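Local coordinates for protein probable starch synthase 4, chloroplastic/amyloplastic (Arabidopsis thaliana, PDB 6GNE) that is probably a plastid starch synthase, with the two-domain GT-B fold of that family, and holds adenosine-5'-diphosphate and glycans in this structure, at residues E18-A23 and V31-G36; I225-S230 and I258-G263; N262-D267 and Q403-R408. All blocks are in the same frame, centred on the assembly; numbering follows the deposited sequence.

Contact 1: residues E18-A23 and V31-G36; sequences EMAPVA and VVAGLG
Ala33 presents its CB to the loop from the wall of a helix, and Met19 and Ala20 receive it. The Ala33 CB lies 3.3 Å from Ala20 O. The same methyl touches the Met19 side chain at CG and at its end, with Met19 CE 4.0 Å from Ala33 CB. Met19 reaches this place with CG anti to the backbone N (chi1 -171°) and an extended chain beyond it. The CB atoms of Ala20 and Ala33 complete this patch at 4.4 Å. Val32, the residue before it on the helix, also points at the loop. Val32 CB is 3.6 Å from Glu18 O, and both Val32 methyls lie close to that same oxygen. Val32 CG1 meets Met19 CG at 4.1 Å, where the two side chains cross at about a right angle. The contact is thus made of apolar groups and backbone oxygens, without hydrogen bonds between the two segments.

Strand 11-15, this loop, helix 27-41 and strand 45-51 form a beta-alpha-beta crossover in the first Rossmann-like domain. The linker between the two segments carries the Lys-X-Gly-Gly-Leu sequence characteristic of starch and glycogen synthases. The loop is tied to itself by two backbone bonds, Met19 N to Ala23 O at 2.8 Å and Ala23 N to Met19 O at 2.8 Å. Val22 and Ala23 both face Met19, which fits a classic beta bulge, and a cis peptide bond precedes Pro21. Met19 also packs on Ile48 and Leu50 of strand 45-51 and on Leu92 and Val94 of strand 92-100. The Glu18 carboxylate turns to other partners: OE2 bonds Tyr112 OH, while OE1 takes the backbone N of Val25 and of Gly26. Glu18 and Val31 both touch the bound AC1.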
loop_
_atom_site.group_PDB
_atom_site.type_symbol
_atom_site.label_atom_id
_atom_site.label_comp_id
_atom_site.label_asym_id
_atom_site.label_seq_id
_atom_site.Cartn_x
_atom_site.Cartn_y
_atom_site.Cartn_z
ATOM N N GLU A 18 5.704 -3.931 6.998
ATOM C CA GLU A 18 5.532 -2.472 7.077
ATOM C C GLU A 18 4.369 -2.040 7.951
ATOM O O GLU A 18 3.370 -2.752 8.103
ATOM C CB GLU A 18 5.229 -1.880 5.690
ATOM C CG GLU A 18 6.313 -2.003 4.646
ATOM C CD GLU A 18 5.814 -1.478 3.292
ATOM O OE1 GLU A 18 5.395 -0.292 3.192
ATOM O OE2 GLU A 18 5.838 -2.258 2.320
ATOM N N MET A 19 4.514 -0.834 8.483
ATOM C CA MET A 19 3.430 -0.099 9.098
ATOM C C MET A 19 3.754 1.394 9.038
ATOM O O MET A 19 4.810 1.847 9.496
ATOM C CB MET A 19 3.249 -0.512 10.548
ATOM C CG MET A 19 1.976 0.059 11.190
ATOM S SD MET A 19 1.992 -0.067 12.974
ATOM C CE MET A 19 0.665 1.046 13.363
ATOM N N ALA A 20 2.828 2.150 8.481
ATOM C CA ALA A 20 2.973 3.591 8.393
ATOM C C ALA A 20 2.747 4.195 9.778
ATOM O O ALA A 20 1.804 3.776 10.463
ATOM C CB ALA A 20 1.977 4.151 7.386
ATOM N N PRO A 21 3.562 5.164 10.212
ATOM C CA PRO A 21 4.676 5.814 9.466
ATOM C C PRO A 21 6.066 5.259 9.760
ATOM O O PRO A 21 6.977 5.603 9.071
ATOM C CB PRO A 21 4.645 7.242 10.010
ATOM C CG PRO A 21 4.184 7.062 11.426
ATOM C CD PRO A 21 3.281 5.861 11.475
ATOM N N VAL A 22 6.169 4.398 10.778
ATOM C CA VAL A 22 7.414 3.897 11.303
ATOM C C VAL A 22 8.237 3.072 10.319
ATOM O O VAL A 22 9.470 3.146 10.320
ATOM C CB VAL A 22 7.182 3.114 12.632
ATOM C CG1 VAL A 22 6.356 1.831 12.450
ATOM C CG2 VAL A 22 8.498 2.781 13.307
ATOM N N ALA A 23 7.575 2.277 9.487
ATOM C CA ALA A 23 8.248 1.494 8.477
ATOM C C ALA A 23 7.388 1.421 7.244
ATOM O O ALA A 23 6.505 0.574 7.165
ATOM C CB ALA A 23 8.529 0.109 9.017
ATOM N N VAL A 31 -1.954 0.641 4.764
ATOM C CA VAL A 31 -3.078 -0.235 5.014
ATOM C C VAL A 31 -3.004 -0.911 6.379
ATOM O O VAL A 31 -4.012 -0.981 7.094
ATOM C CB VAL A 31 -3.222 -1.271 3.873
ATOM C CG1 VAL A 31 -4.246 -2.367 4.230
ATOM C CG2 VAL A 31 -3.625 -0.536 2.575
ATOM N N VAL A 32 -1.820 -1.384 6.747
ATOM C CA VAL A 32 -1.671 -2.088 8.018
ATOM C C VAL A 32 -2.091 -1.158 9.145
ATOM O O VAL A 32 -2.875 -1.562 9.983
ATOM C CB VAL A 32 -0.248 -2.650 8.228
ATOM C CG1 VAL A 32 -0.042 -3.148 9.649
ATOM C CG2 VAL A 32 -0.027 -3.784 7.242
ATOM N N ALA A 33 -1.607 0.083 9.135
ATOM C CA ALA A 33 -1.982 1.086 10.148
ATOM C C ALA A 33 -3.474 1.471 10.075
ATOM O O ALA A 33 -4.180 1.516 11.088
ATOM C CB ALA A 33 -1.108 2.325 10.016
ATOM N N GLY A 34 -3.949 1.714 8.867
ATOM C CA GLY A 34 -5.297 2.200 8.676
ATOM C C GLY A 34 -6.378 1.198 9.056
ATOM O O GLY A 34 -7.318 1.547 9.776
ATOM N N LEU A 35 -6.231 -0.034 8.572
ATOM C CA LEU A 35 -7.116 -1.125 8.967
ATOM C C LEU A 35 -6.958 -1.458 10.444
ATOM O O LEU A 35 -7.955 -1.702 11.118
ATOM C CB LEU A 35 -6.852 -2.386 8.138
ATOM C CG LEU A 35 -7.685 -3.626 8.474
ATOM C CD1 LEU A 35 -9.183 -3.337 8.386
ATOM C CD2 LEU A 35 -7.301 -4.723 7.503
ATOM N N GLY A 36 -5.716 -1.455 10.937
ATOM C CA GLY A 36 -5.438 -1.627 12.353
ATOM C C GLY A 36 -6.250 -0.690 13.240
ATOM O O GLY A 36 -6.919 -1.133 14.177
#

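Contact 2: residues I225-S230 and I258-G263; sequences IVTTVS and IGILNG. With AC1 (4,6-dideoxy-4-{[(1S,4R,5S,6S)-4,5,6-trihydroxy-3-(hydroxymethyl)cyclohex-2-en-1-yl]amino}-alpha-D-glucopyranose), chain C.
A parallel strand pair in the first Rossmann-like domain brings Thr227 opposite Ile258 and Thr228 opposite Gly259. Three backbone bonds stitch it together. Ile258 N donates to Val226 O at 3.1 Å. Thr228 N gives to Ile258 O at 3.2 Å. Ile260 N reaches Thr228 O at 2.8 Å, and this bond is nearly straight, with 172° at the hydrogen. Thr227 and Ile258 put their side chains on one face of the sheet, where their CG2 atoms meet at 4.1 Å. The Thr227 hydroxyl is engaged by Thr173 OG1 and Tyr490 OH.

The pair is a beta-alpha-beta unit: the chain leaves strand 225-228, runs through mostly helical residues, and returns as strand 257-259 beside it. Helix 484-499 covers Ile258 and Ile260, an arrangement in keeping with GT-B enzymes, whose C-terminal helix returns to the first domain. Past the strand ends the segments stay in touch. Asn262 N donates to Val229 O at 3.2 Å, with the donor tilted 33° from the carbonyl plane. Ser230 CB rests on Leu261 CD1 at 3.8 Å. Ser230 is the N-cap of helix 231-238: its OG bonds Tyr233 N, and also Pro398 O in the loop before helix 402-408.

Val229 and Asn262, in the loops that follow the strands, belong to the glycan pocket. Val229 and the Asn262 amide cross at a slant, Val229 CG1 lying 3.4 Å from Asn262 ND2. With chi1 -67°, Val229 CG1 stands anti to the carbonyl carbon; it also touches AC1. Asn262 OD1 accepts a hydrogen bond from AC1 O6B at 2.7 Å. The same AC1 is hydrogen-bonded by Asp146, His175 and Glu397, among others.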
loop_
_atom_site.group_PDB
_atom_site.type_symbol
_atom_site.label_atom_id
_atom_site.label_comp_id
_atom_site.label_asym_id
_atom_site.label_seq_id
_atom_site.Cartn_x
_atom_site.Cartn_y
_atom_site.Cartn_z
ATOM N N ILE A 225 -8.985 -17.256 5.494
ATOM C CA ILE A 225 -9.527 -16.095 4.804
ATOM C C ILE A 225 -8.426 -15.555 3.911
ATOM O O ILE A 225 -7.306 -15.345 4.379
ATOM C CB ILE A 225 -9.958 -14.958 5.800
ATOM C CG1 ILE A 225 -10.955 -15.461 6.857
ATOM C CG2 ILE A 225 -10.594 -13.785 5.067
ATOM C CD1 ILE A 225 -11.026 -14.571 8.091
ATOM N N VAL A 226 -8.742 -15.311 2.633
ATOM C CA VAL A 226 -7.775 -14.703 1.705
ATOM C C VAL A 226 -8.395 -13.500 1.064
ATOM O O VAL A 226 -9.444 -13.619 0.433
ATOM C CB VAL A 226 -7.350 -15.681 0.581
ATOM C CG1 VAL A 226 -6.236 -15.047 -0.257
ATOM C CG2 VAL A 226 -6.953 -17.070 1.161
ATOM N N THR A 227 -7.763 -12.330 1.193
ATOM C CA THR A 227 -8.260 -11.119 0.496
ATOM C C THR A 227 -7.216 -10.473 -0.383
ATOM O O THR A 227 -6.022 -10.727 -0.260
ATOM C CB THR A 227 -8.835 -10.032 1.451
ATOM O OG1 THR A 227 -7.780 -9.227 2.002
ATOM C CG2 THR A 227 -9.652 -10.666 2.573
ATOM N N THR A 228 -7.716 -9.647 -1.299
ATOM C CA THR A 228 -6.909 -8.646 -1.963
ATOM C C THR A 228 -7.637 -7.313 -1.903
ATOM O O THR A 228 -8.737 -7.205 -1.359
ATOM C CB THR A 228 -6.488 -9.046 -3.382
ATOM O OG1 THR A 228 -5.519 -8.116 -3.849
ATOM C CG2 THR A 228 -7.663 -9.085 -4.334
ATOM N N VAL A 229 -7.017 -6.307 -2.479
ATOM C CA VAL A 229 -7.273 -4.944 -2.076
ATOM C C VAL A 229 -8.267 -4.142 -2.971
ATOM O O VAL A 229 -8.463 -2.920 -2.731
ATOM C CB VAL A 229 -5.931 -4.218 -1.851
ATOM C CG1 VAL A 229 -5.242 -4.846 -0.636
ATOM C CG2 VAL A 229 -5.029 -4.306 -3.089
ATOM N N SER A 230 -8.924 -4.817 -3.934
ATOM C CA SER A 230 -10.112 -4.230 -4.586
ATOM C C SER A 230 -10.945 -5.284 -5.288
ATOM O O SER A 230 -10.399 -6.249 -5.774
ATOM C CB SER A 230 -9.716 -3.142 -5.602
ATOM O OG SER A 230 -9.076 -3.709 -6.736
ATOM N N ILE A 258 -11.774 -12.999 -1.447
ATOM C CA ILE A 258 -12.608 -11.843 -1.737
ATOM C C ILE A 258 -11.768 -10.568 -1.839
ATOM O O ILE A 258 -10.797 -10.431 -1.146
ATOM C CB ILE A 258 -13.755 -11.724 -0.712
ATOM C CG1 ILE A 258 -14.762 -10.656 -1.151
ATOM C CG2 ILE A 258 -13.210 -11.466 0.685
ATOM C CD1 ILE A 258 -16.148 -10.895 -0.590
ATOM N N GLY A 259 -12.167 -9.673 -2.730
ATOM C CA GLY A 259 -11.503 -8.401 -2.926
ATOM C C GLY A 259 -12.235 -7.309 -2.181
ATOM O O GLY A 259 -13.432 -7.160 -2.347
ATOM N N ILE A 260 -11.506 -6.544 -1.369
ATOM C CA ILE A 260 -12.087 -5.489 -0.540
ATOM C C ILE A 260 -11.266 -4.222 -0.756
ATOM O O ILE A 260 -10.054 -4.200 -0.469
ATOM C CB ILE A 260 -12.031 -5.838 0.962
ATOM C CG1 ILE A 260 -12.906 -7.048 1.286
ATOM C CG2 ILE A 260 -12.476 -4.650 1.813
ATOM C CD1 ILE A 260 -12.636 -7.626 2.679
ATOM N N LEU A 261 -11.949 -3.174 -1.214
ATOM C CA LEU A 261 -11.311 -1.892 -1.520
ATOM C C LEU A 261 -10.712 -1.292 -0.265
ATOM O O LEU A 261 -11.423 -1.104 0.723
ATOM C CB LEU A 261 -12.318 -0.907 -2.132
ATOM C CG LEU A 261 -11.746 0.357 -2.785
ATOM C CD1 LEU A 261 -10.816 0.071 -3.978
ATOM C CD2 LEU A 261 -12.912 1.255 -3.186
ATOM N N ASN A 262 -9.405 -1.020 -0.297
ATOM C CA ASN A 262 -8.751 -0.320 0.814
ATOM C C ASN A 262 -9.478 1.025 1.100
ATOM O O ASN A 262 -9.977 1.690 0.173
ATOM C CB ASN A 262 -7.293 0.013 0.493
ATOM C CG ASN A 262 -6.393 -1.194 0.384
ATOM O OD1 ASN A 262 -5.358 -1.117 -0.291
ATOM N ND2 ASN A 262 -6.714 -2.276 1.093
ATOM N N GLY A 263 -9.577 1.389 2.371
ATOM C CA GLY A 263 -9.730 2.785 2.746
ATOM C C GLY A 263 -8.379 3.467 2.939
ATOM O O GLY A 263 -7.320 2.897 2.669
HETATM C C1 AC1 C . 5.612 -4.062 -1.611
HETATM O O2 AC1 C . 4.454 -6.192 -1.557
HETATM C C2 AC1 C . 4.257 -4.770 -1.511
HETATM C C4A AC1 C . -1.970 -1.242 -3.258
HETATM C C3 AC1 C . 3.281 -4.273 -2.590
HETATM O O3 AC1 C . 2.037 -4.944 -2.373
HETATM C C4 AC1 C . 3.144 -2.750 -2.508
HETATM N N4A AC1 C . 2.170 -2.165 -3.447
HETATM C C5 AC1 C . 4.554 -2.189 -2.708
HETATM O O5 AC1 C . 5.405 -2.649 -1.655
HETATM C C6 AC1 C . 4.618 -0.673 -2.650
HETATM C C1B AC1 C . 0.730 -2.463 -3.445
HETATM C C2B AC1 C . -0.022 -1.970 -4.706
HETATM O O2B AC1 C . 0.854 -1.523 -5.759
HETATM C C3B AC1 C . -1.074 -0.899 -4.438
HETATM O O3B AC1 C . -1.931 -0.876 -5.576
HETATM O O4 AC1 C . -2.858 -0.150 -3.015
HETATM C C5B AC1 C . -1.169 -1.588 -2.038
HETATM C C7B AC1 C . 0.071 -2.081 -2.134
HETATM C C6B AC1 C . -1.791 -1.438 -0.670
HETATM O O6B AC1 C . -2.917 -2.312 -0.527
#

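Contact 3: residues N262-D267 and Q403-R408; sequences NGIDTD and QMIAMR. With AC1 (4,6-dideoxy-4-{[(1S,4R,5S,6S)-4,5,6-trihydroxy-3-(hydroxymethyl)cyclohex-2-en-1-yl]amino}-alpha-D-glucopyranose), chain C.
Thr266 O accepts a hydrogen bond from Arg408 NH2 at 2.8 Å, with 148° at the hydrogen. The donor lies in the carbonyl plane, on a lone pair. The oxygen meets the guanidinium at its edge, near the plane of the group. Arg408 NE is used as well, bonding Trp269 O. Two backbone carbonyls of the loop thus hold the guanidinium and limit its rotation. The side chain leaves the helix with CG anti to the backbone N and bends at the next bond (chi2 67°), which sets CD. Thr266 and Arg408 cross at about a right angle, and Thr266 CB comes within 3.7 Å of Arg408 NH2. Beside this bond the loop folds in an Asx turn, where Asp267 N donates to Asp265 OD1 at 3.0 Å. The other carboxylate oxygen of Asp265 makes a salt bridge to Lys37 of helix 27-41.

The contact joins the two halves of the GT-B fold. Loop 262-267 follows strand 257-259 of the first sheet, while helix 402-408 is the crossover between parallel strands 389-392 and 412-416 of the second. Ile264 points at the helix and gives most of the loop's buried surface. Ile264 CG2 lies 3.9 Å from Met404 CB. Ile264 CD1 reaches on to Ile405 CG1 at 4.1 Å and further to Arg408 CB, 4.3 Å away. Met404 runs extended beyond CG to the start of the loop, with Met404 CE 3.3 Å from Asn262 O. Ile405 also touches the bound adenosine-5'-diphosphate and packs on Tyr384. In the loop just ahead of the helix, the backbone N atoms of Cys399 and Gly400 hydrogen-bond AC1.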
loop_
_atom_site.group_PDB
_atom_site.type_symbol
_atom_site.label_atom_id
_atom_site.label_comp_id
_atom_site.label_asym_id
_atom_site.label_seq_id
_atom_site.Cartn_x
_atom_site.Cartn_y
_atom_site.Cartn_z
ATOM N N ASN A 262 -9.405 -1.020 -0.297
ATOM C CA ASN A 262 -8.751 -0.320 0.814
ATOM C C ASN A 262 -9.478 1.025 1.100
ATOM O O ASN A 262 -9.977 1.690 0.173
ATOM C CB ASN A 262 -7.293 0.013 0.493
ATOM C CG ASN A 262 -6.393 -1.194 0.384
ATOM O OD1 ASN A 262 -5.358 -1.117 -0.291
ATOM N ND2 ASN A 262 -6.714 -2.276 1.093
ATOM N N GLY A 263 -9.577 1.389 2.371
ATOM C CA GLY A 263 -9.730 2.785 2.746
ATOM C C GLY A 263 -8.379 3.467 2.939
ATOM O O GLY A 263 -7.320 2.897 2.669
ATOM N N ILE A 264 -8.441 4.720 3.380
ATOM C CA ILE A 264 -7.281 5.475 3.869
ATOM C C ILE A 264 -7.612 5.992 5.260
ATOM O O ILE A 264 -8.798 6.164 5.633
ATOM C CB ILE A 264 -6.881 6.662 2.949
ATOM C CG1 ILE A 264 -7.999 7.696 2.821
ATOM C CG2 ILE A 264 -6.509 6.162 1.557
ATOM C CD1 ILE A 264 -7.573 8.956 2.105
ATOM N N ASP A 265 -6.552 6.252 6.011
ATOM C CA ASP A 265 -6.671 6.790 7.345
ATOM C C ASP A 265 -7.071 8.252 7.240
ATOM O O ASP A 265 -6.224 9.105 7.110
ATOM C CB ASP A 265 -5.351 6.625 8.089
ATOM C CG ASP A 265 -5.453 7.016 9.538
ATOM O OD1 ASP A 265 -6.279 7.880 9.892
ATOM O OD2 ASP A 265 -4.668 6.473 10.342
ATOM N N THR A 266 -8.367 8.526 7.307
ATOM C CA THR A 266 -8.859 9.889 7.186
ATOM C C THR A 266 -8.636 10.804 8.422
ATOM O O THR A 266 -9.052 11.949 8.396
ATOM C CB THR A 266 -10.339 9.935 6.770
ATOM O OG1 THR A 266 -11.103 9.128 7.656
ATOM C CG2 THR A 266 -10.510 9.432 5.370
ATOM N N ASP A 267 -7.986 10.308 9.475
ATOM C CA ASP A 267 -7.493 11.158 10.572
ATOM C C ASP A 267 -6.099 11.694 10.256
ATOM O O ASP A 267 -5.874 12.885 10.379
ATOM C CB ASP A 267 -7.514 10.413 11.913
ATOM C CG ASP A 267 -8.923 10.130 12.401
ATOM O OD1 ASP A 267 -9.811 10.976 12.198
ATOM O OD2 ASP A 267 -9.160 9.055 13.000
ATOM N N GLN A 403 -4.925 8.200 -5.289
ATOM C CA GLN A 403 -6.143 8.798 -5.837
ATOM C C GLN A 403 -7.176 9.122 -4.744
ATOM O O GLN A 403 -7.916 10.092 -4.852
ATOM C CB GLN A 403 -6.776 7.908 -6.928
ATOM C CG GLN A 403 -7.685 6.741 -6.486
ATOM C CD GLN A 403 -6.921 5.489 -6.118
ATOM O OE1 GLN A 403 -5.692 5.513 -5.904
ATOM N NE2 GLN A 403 -7.637 4.371 -6.057
ATOM N N MET A 404 -7.223 8.300 -3.698
ATOM C CA MET A 404 -8.110 8.544 -2.578
ATOM C C MET A 404 -7.608 9.740 -1.755
ATOM O O MET A 404 -8.405 10.631 -1.401
ATOM C CB MET A 404 -8.233 7.311 -1.700
ATOM C CG MET A 404 -8.761 6.082 -2.434
ATOM S SD MET A 404 -9.048 4.666 -1.377
ATOM C CE MET A 404 -9.237 3.355 -2.557
ATOM N N ILE A 405 -6.298 9.791 -1.513
ATOM C CA ILE A 405 -5.714 10.904 -0.772
ATOM C C ILE A 405 -5.906 12.175 -1.580
ATOM O O ILE A 405 -6.330 13.193 -1.017
ATOM C CB ILE A 405 -4.200 10.704 -0.470
ATOM C CG1 ILE A 405 -3.940 9.418 0.354
ATOM C CG2 ILE A 405 -3.612 11.904 0.270
ATOM C CD1 ILE A 405 -2.494 9.000 0.399
ATOM N N ALA A 406 -5.606 12.143 -2.886
ATOM C CA ALA A 406 -5.807 13.325 -3.714
ATOM C C ALA A 406 -7.237 13.876 -3.584
ATOM O O ALA A 406 -7.425 15.061 -3.311
ATOM C CB ALA A 406 -5.482 13.030 -5.162
ATOM N N MET A 407 -8.240 13.022 -3.752
ATOM C CA MET A 407 -9.626 13.477 -3.648
ATOM C C MET A 407 -9.985 14.005 -2.243
ATOM O O MET A 407 -10.742 14.963 -2.090
ATOM C CB MET A 407 -10.573 12.352 -4.035
ATOM C CG MET A 407 -10.579 12.099 -5.526
ATOM S SD MET A 407 -11.848 10.972 -6.069
ATOM C CE MET A 407 -11.154 9.404 -5.563
ATOM N N ARG A 408 -9.406 13.390 -1.224
ATOM C CA ARG A 408 -9.570 13.852 0.140
ATOM C C ARG A 408 -9.052 15.283 0.295
ATOM O O ARG A 408 -9.632 16.049 1.044
ATOM C CB ARG A 408 -8.855 12.880 1.094
ATOM C CG ARG A 408 -8.788 13.247 2.566
ATOM C CD ARG A 408 -10.157 13.231 3.198
ATOM N NE ARG A 408 -10.043 13.222 4.656
ATOM C CZ ARG A 408 -10.938 13.712 5.519
ATOM N NH1 ARG A 408 -12.053 14.270 5.096
ATOM N NH2 ARG A 408 -10.715 13.610 6.830
HETATM C C1 AC1 C . 5.612 -4.062 -1.611
HETATM O O2 AC1 C . 4.454 -6.192 -1.557
HETATM C C2 AC1 C . 4.257 -4.770 -1.511
HETATM C C4A AC1 C . -1.970 -1.242 -3.258
HETATM C C3 AC1 C . 3.281 -4.273 -2.590
HETATM O O3 AC1 C . 2.037 -4.944 -2.373
HETATM C C4 AC1 C . 3.144 -2.750 -2.508
HETATM N N4A AC1 C . 2.170 -2.165 -3.447
HETATM C C5 AC1 C . 4.554 -2.189 -2.708
HETATM O O5 AC1 C . 5.405 -2.649 -1.655
HETATM C C6 AC1 C . 4.618 -0.673 -2.650
HETATM C C1B AC1 C . 0.730 -2.463 -3.445
HETATM C C2B AC1 C . -0.022 -1.970 -4.706
HETATM O O2B AC1 C . 0.854 -1.523 -5.759
HETATM C C3B AC1 C . -1.074 -0.899 -4.438
HETATM O O3B AC1 C . -1.931 -0.876 -5.576
HETATM O O4 AC1 C . -2.858 -0.150 -3.015
HETATM C C5B AC1 C . -1.169 -1.588 -2.038
HETATM C C7B AC1 C . 0.071 -2.081 -2.134
HETATM C C6B AC1 C . -1.791 -1.438 -0.670
HETATM O O6B AC1 C . -2.917 -2.312 -0.527
#

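In the fold
Asn262 and Gly263 belong to both contact 2 and contact 3, so the chain that leaves the strand pair of the first domain goes on to pack against a helix of the second. The centres of these two contacts are 16 Å apart, and Leu261 CD1 meets Met404 CE at 3.9 Å. Contact 1 comes earlier in the chain, its centre about 16 Å from that of contact 2 and 14 Å from that of contact 3. It joins them through Val31, whose CG2 packs on Asn262 OD1 at 3.4 Å. All three border AC1: Glu18 and Val31, Val229, and the shared Asn262. Contact 3 adds Ile405 at the adenosine-5'-diphosphate.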